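PDB 3G2B: coenzyme PQQ synthesis protein D from Xanthomonas campestris pv. campestris, which probably binds the peptide PqqA and presents it to PqqE during biosynthesis of the cofactor pyrroloquinoline quinone. Local coordinates for residues A[45-50]-A[63-68]. Residues are numbered along the deposited sequence; the frame is centred on the assembly and turned at random.
Sequences ALVVAQ and QTLAAE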
ATOM      1  N   ALA A  45     -11.370   7.920  14.716  1.00 15.25           N
ATOM      2  CA  ALA A  45     -10.920   7.048  13.627  1.00 14.83           C
ATOM      3  C   ALA A  45     -11.237   5.591  13.968  1.00 15.27           C
ATOM      4  O   ALA A  45     -11.497   4.768  13.086  1.00 14.15           O
ATOM      5  CB  ALA A  45      -9.422   7.218  13.400  1.00 16.35           C
ATOM      6  N   LEU A  46     -11.195   5.274  15.256  1.00 14.37           N
ATOM      7  CA  LEU A  46     -11.504   3.926  15.718  1.00 13.30           C
ATOM      8  C   LEU A  46     -12.962   3.611  15.379  1.00 14.71           C
ATOM      9  O   LEU A  46     -13.282   2.527  14.883  1.00 12.80           O
ATOM     10  CB  LEU A  46     -11.287   3.839  17.235  1.00 14.75           C
ATOM     11  CG  LEU A  46     -11.780   2.572  17.930  1.00 13.72           C
ATOM     12  CD1 LEU A  46     -11.084   1.352  17.324  1.00 14.68           C
ATOM     13  CD2 LEU A  46     -11.502   2.672  19.430  1.00 15.34           C
ATOM     14  N   VAL A  47     -13.847   4.569  15.637  1.00 13.33           N
ATOM     15  CA  VAL A  47     -15.264   4.381  15.358  1.00 13.59           C
ATOM     16  C   VAL A  47     -15.536   4.299  13.859  1.00 12.13           C
ATOM     17  O   VAL A  47     -16.299   3.450  13.408  1.00 13.17           O
ATOM     18  CB  VAL A  47     -16.105   5.532  15.955  1.00 13.97           C
ATOM     19  CG1 VAL A  47     -17.585   5.262  15.736  1.00 14.37           C
ATOM     20  CG2 VAL A  47     -15.803   5.676  17.444  1.00 17.26           C
ATOM     21  N   VAL A  48     -14.904   5.179  13.089  1.00 11.53           N
ATOM     22  CA  VAL A  48     -15.102   5.194  11.643  1.00  9.99           C
ATOM     23  C   VAL A  48     -14.724   3.856  11.018  1.00 11.07           C
ATOM     24  O   VAL A  48     -15.461   3.316  10.195  1.00 11.87           O
ATOM     25  CB  VAL A  48     -14.268   6.309  10.975  1.00 10.74           C
ATOM     26  CG1 VAL A  48     -14.399   6.220   9.454  1.00  9.67           C
ATOM     27  CG2 VAL A  48     -14.723   7.671  11.474  1.00 11.15           C
ATOM     28  N   ALA A  49     -13.570   3.324  11.408  1.00 10.60           N
ATOM     29  CA  ALA A  49     -13.105   2.052  10.874  1.00 10.61           C
ATOM     30  C   ALA A  49     -14.116   0.944  11.150  1.00 12.39           C
ATOM     31  O   ALA A  49     -14.313   0.051  10.333  1.00 12.75           O
ATOM     32  CB  ALA A  49     -11.759   1.699  11.487  1.00 10.48           C
ATOM     33  N   GLN A  50     -14.758   1.014  12.312  1.00 13.68           N
ATOM     34  CA  GLN A  50     -15.745   0.019  12.711  1.00 14.62           C
ATOM     35  C   GLN A  50     -17.044   0.202  11.932  1.00 14.28           C
ATOM     36  O   GLN A  50     -17.754  -0.768  11.661  1.00 15.62           O
ATOM     37  CB  GLN A  50     -16.007   0.133  14.220  1.00 15.51           C
ATOM     38  CG  GLN A  50     -16.997  -0.876  14.807  1.00 15.37           C
ATOM     39  CD  GLN A  50     -18.442  -0.420  14.711  1.00 17.04           C
ATOM     40  OE1 GLN A  50     -18.754   0.738  14.977  1.00 19.09           O
ATOM     41  NE2 GLN A  50     -19.332  -1.336  14.347  1.00 19.87           N
ATOM     42  N   GLN A  63     -22.467  12.046   9.096  1.00  8.48           N
ATOM     43  CA  GLN A  63     -23.739  12.565   9.593  1.00  9.74           C
ATOM     44  C   GLN A  63     -24.164  11.789  10.842  1.00 10.03           C
ATOM     45  O   GLN A  63     -24.576  12.381  11.839  1.00 10.29           O
ATOM     46  CB  GLN A  63     -24.810  12.445   8.506  1.00  9.24           C
ATOM     47  CG  GLN A  63     -26.257  12.497   9.020  1.00  9.99           C
ATOM     48  CD  GLN A  63     -26.656  13.841   9.602  1.00 12.43           C
ATOM     49  OE1 GLN A  63     -27.675  13.947  10.292  1.00 14.41           O
ATOM     50  NE2 GLN A  63     -25.875  14.875   9.319  1.00  7.86           N
ATOM     51  N   THR A  64     -24.042  10.466  10.780  1.00 10.33           N
ATOM     52  CA  THR A  64     -24.400   9.594  11.896  1.00 11.98           C
ATOM     53  C   THR A  64     -23.540   9.894  13.121  1.00 11.24           C
ATOM     54  O   THR A  64     -24.056  10.141  14.213  1.00 12.29           O
ATOM     55  CB  THR A  64     -24.216   8.103  11.512  1.00 13.85           C
ATOM     56  OG1 THR A  64     -25.144   7.760  10.476  1.00 15.48           O
ATOM     57  CG2 THR A  64     -24.447   7.198  12.715  1.00 16.14           C
ATOM     58  N   LEU A  65     -22.226   9.882  12.937  1.00 12.38           N
ATOM     59  CA  LEU A  65     -21.316  10.143  14.048  1.00 11.21           C
ATOM     60  C   LEU A  65     -21.458  11.541  14.638  1.00 11.38           C
ATOM     61  O   LEU A  65     -21.411  11.712  15.858  1.00 11.22           O
ATOM     62  CB  LEU A  65     -19.866   9.915  13.612  1.00 12.24           C
ATOM     63  CG  LEU A  65     -19.507   8.478  13.232  1.00 14.89           C
ATOM     64  CD1 LEU A  65     -18.005   8.377  12.977  1.00 13.75           C
ATOM     65  CD2 LEU A  65     -19.917   7.533  14.357  1.00 15.77           C
ATOM     66  N   ALA A  66     -21.636  12.550  13.792  1.00 10.78           N
ATOM     67  CA  ALA A  66     -21.770  13.900  14.314  1.00 11.04           C
ATOM     68  C   ALA A  66     -23.022  13.988  15.182  1.00 11.87           C
ATOM     69  O   ALA A  66     -23.010  14.623  16.234  1.00 13.01           O
ATOM     70  CB  ALA A  66     -21.829  14.921  13.173  1.00 10.12           C
ATOM     71  N   ALA A  67     -24.095  13.333  14.748  1.00 11.53           N
ATOM     72  CA  ALA A  67     -25.338  13.354  15.509  1.00 13.00           C
ATOM     73  C   ALA A  67     -25.168  12.602  16.825  1.00 13.93           C
ATOM     74  O   ALA A  67     -25.631  13.061  17.869  1.00 15.85           O
ATOM     75  CB  ALA A  67     -26.468  12.738  14.690  1.00 12.99           C
ATOM     76  N   GLU A  68     -24.497  11.453  16.776  1.00 14.65           N
ATOM     77  CA  GLU A  68     -24.274  10.650  17.976  1.00 15.29           C
ATOM     78  C   GLU A  68     -23.393  11.359  18.997  1.00 15.15           C
ATOM     79  O   GLU A  68     -23.634  11.271  20.202  1.00 15.98           O
ATOM     80  CB  GLU A  68     -23.624   9.310  17.622  1.00 15.98           C
ATOM     81  CG  GLU A  68     -24.450   8.424  16.708  1.00 19.90           C
ATOM     82  CD  GLU A  68     -23.843   7.046  16.523  1.00 19.81           C
ATOM     83  OE1 GLU A  68     -22.622   6.889  16.736  1.00 22.22           O
ATOM     84  OE2 GLU A  68     -24.587   6.117  16.147  1.00 23.72           O
TER
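Leu65 reaches from helix 58-68 to Val47 and Val48 on helix 44-51, joining the first two helices of the three-helix, helix-turn-helix-like bundle that forms the C-terminal part of PqqD. Where these three residues meet, the contact is between methyl groups alone. The CB of Leu65 points at the neighbouring helix, and CG sits anti to the carbonyl carbon (chi1 -65°), which directs the fork at helix 44-51. From CG the two methyls part company. CD2 branches off toward Val47 and lies 3.5 Å from Val47 CG1, the two side chains running alongside each other in opposite senses. CD1 carries the chain straight on, anti to CA (chi2 -174°), to Val48, whose side chain stands roughly perpendicular to that of Leu65; Leu65 CD1 lies 3.7 Å from Val48 CG2. One leucine thus spans two consecutive valines while the backbones stay well apart, with Val48 CA and Leu65 CA 8.3 Å from each other. Val48 also touches Val80 and Leu83 of helix 73-89, so the buried side of this contact merges with the core of the bundle. Toward the end of helix 58-68, Glu68 OE1 forms a salt bridge with Arg51 NH1, a second, polar tie between the same two helices. Leu65 CD1 is also 4.2 Å from Val47 CG1.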